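PDB 5V8K: p800 reaction center core protein from Heliobacterium modesticaldum, which forms the homodimeric core of a photosynthetic reaction center, holding bacteriochlorophyll g pigments and a 4Fe-4S cluster for light-driven electron transfer. Local coordinates for the interface of chains A and B. Coordinates in Å, arbitrary orientation; residue numbers count along the deposited sequence, not the author numbering. Chains: chain A/B, p800 reaction center core protein.

The interface of chains A and B. Residues chain A 312, 315-316, 319; chain B 552, 555.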
ATOM      1  N   GLU A 312     -21.053  15.446  26.186  1.00 61.68           N
ATOM      2  CA  GLU A 312     -21.871  16.074  25.161  1.00 62.03           C
ATOM      3  C   GLU A 312     -21.056  17.098  24.364  1.00 60.25           C
ATOM      4  O   GLU A 312     -21.209  17.195  23.150  1.00 59.03           O
ATOM      5  CB  GLU A 312     -23.114  16.697  25.777  1.00 63.00           C
ATOM      6  CG  GLU A 312     -24.427  16.344  25.008  1.00 73.61           C
ATOM      7  CD  GLU A 312     -24.793  14.808  24.966  1.00 75.19           C
ATOM      8  OE1 GLU A 312     -24.208  13.999  25.743  1.00 77.44           O
ATOM      9  OE2 GLU A 312     -25.684  14.417  24.150  1.00 69.78           O
ATOM     10  N   LYS A 315     -18.859  15.051  21.775  1.00 52.18           N
ATOM     11  CA  LYS A 315     -19.551  14.529  20.597  1.00 51.10           C
ATOM     12  C   LYS A 315     -19.967  15.653  19.657  1.00 50.84           C
ATOM     13  O   LYS A 315     -19.801  15.536  18.444  1.00 49.80           O
ATOM     14  CB  LYS A 315     -20.765  13.704  20.999  1.00 51.88           C
ATOM     15  CG  LYS A 315     -20.461  12.508  21.877  1.00 55.16           C
ATOM     16  CD  LYS A 315     -21.598  11.527  21.859  1.00 58.79           C
ATOM     17  CE  LYS A 315     -21.800  10.821  23.157  1.00 60.21           C
ATOM     18  NZ  LYS A 315     -22.660  11.605  24.077  1.00 62.87           N
ATOM     19  N   LYS A 316     -20.535  16.735  20.193  1.00 48.69           N
ATOM     20  CA  LYS A 316     -20.955  17.849  19.350  1.00 48.72           C
ATOM     21  C   LYS A 316     -19.762  18.437  18.606  1.00 47.72           C
ATOM     22  O   LYS A 316     -19.832  18.709  17.404  1.00 46.87           O
ATOM     23  CB  LYS A 316     -21.610  18.950  20.188  1.00 50.55           C
ATOM     24  CG  LYS A 316     -22.828  18.539  20.962  1.00 55.37           C
ATOM     25  CD  LYS A 316     -23.644  19.758  21.355  1.00 57.73           C
ATOM     26  CE  LYS A 316     -24.700  19.432  22.404  1.00 62.85           C
ATOM     27  NZ  LYS A 316     -25.220  20.728  23.004  1.00 66.83           N
ATOM     28  N   ALA A 319     -18.242  15.896  16.151  1.00 43.39           N
ATOM     29  CA  ALA A 319     -19.156  15.715  15.032  1.00 42.80           C
ATOM     30  C   ALA A 319     -19.082  16.889  14.076  1.00 42.64           C
ATOM     31  O   ALA A 319     -19.273  16.728  12.871  1.00 41.81           O
ATOM     32  CB  ALA A 319     -20.611  15.528  15.532  1.00 43.90           C
TER
ATOM     33  N   VAL B 552     -19.297   8.758  17.836  1.00 42.55           N
ATOM     34  CA  VAL B 552     -19.615  10.110  17.394  1.00 45.11           C
ATOM     35  C   VAL B 552     -20.444  10.069  16.112  1.00 46.06           C
ATOM     36  O   VAL B 552     -21.395  10.836  15.946  1.00 43.29           O
ATOM     37  CB  VAL B 552     -18.306  10.901  17.200  1.00 42.39           C
ATOM     38  CG1 VAL B 552     -18.570  12.298  16.606  1.00 42.41           C
ATOM     39  CG2 VAL B 552     -17.597  11.025  18.512  1.00 42.78           C
ATOM     40  N   TRP B 555     -23.969   8.783  17.041  1.00 44.44           N
ATOM     41  CA  TRP B 555     -24.664   9.880  17.714  1.00 45.89           C
ATOM     42  C   TRP B 555     -25.097  10.960  16.728  1.00 45.91           C
ATOM     43  O   TRP B 555     -26.218  11.451  16.789  1.00 47.13           O
ATOM     44  CB  TRP B 555     -23.769  10.479  18.812  1.00 46.23           C
ATOM     45  CG  TRP B 555     -24.342  11.679  19.492  1.00 52.20           C
ATOM     46  CD1 TRP B 555     -25.154  11.692  20.588  1.00 50.93           C
ATOM     47  CD2 TRP B 555     -24.157  13.043  19.111  1.00 47.82           C
ATOM     48  NE1 TRP B 555     -25.480  12.988  20.916  1.00 50.47           N
ATOM     49  CE2 TRP B 555     -24.863  13.837  20.035  1.00 49.55           C
ATOM     50  CE3 TRP B 555     -23.433  13.675  18.085  1.00 46.69           C
ATOM     51  CZ2 TRP B 555     -24.904  15.230  19.952  1.00 50.20           C
ATOM     52  CZ3 TRP B 555     -23.460  15.056  18.010  1.00 47.33           C
ATOM     53  CH2 TRP B 555     -24.194  15.819  18.944  1.00 53.14           C
TER
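With CG anti to its backbone N (chi1 175°), B:Trp555 reaches from helix 543-560 of one subunit to helix 311-344 of the other, its broad flat ring long enough to bridge the two. There A:Lys315, with CG anti to the carbonyl carbon (chi1 -59°) and a nearly extended second torsion, lays its chain over one face of the indole: CB sits toward the rim, 3.9 Å above the plane, and the CD methylene stands over the five-membered ring, 3.6 Å from CG of B:Trp555, as a CH-pi contact. Lysine suits this place because its methylenes can cover an aromatic face while its terminal amine stays with a polar partner. Beyond CD, bends at the third and fourth torsions carry NZ to A:Glu312 of the same helix, whose carboxylate OE1 pairs with it in a salt bridge at 3.3 Å, tethering the tip. The other oxygen, OE2, lies 3.5 Å from NE1 of B:Trp555, too far for a hydrogen bond, with carboxylate and ring planes 81° apart. At the benzene end, the methylene CG of A:Lys316 packs 3.7 Å from CH2 of B:Trp555, and CB of A:Ala319 comes to the rim at CZ3 of B:Trp555, 3.8 Å away and close to the ring plane. Being so short, A:Ala319 also admits branched B:Val552, whose CG1 packs 3.8 Å from the alanine CA. An alanine in place of B:Trp555 would probably open a gap between the helices, leaving the methylenes of A:Lys315 without their aromatic partner and freer to turn. This mainly apolar patch, repeated by two-fold symmetry, joins the subunits near one end of the helical bundle and is likely to contribute to holding the homodimeric reaction center together.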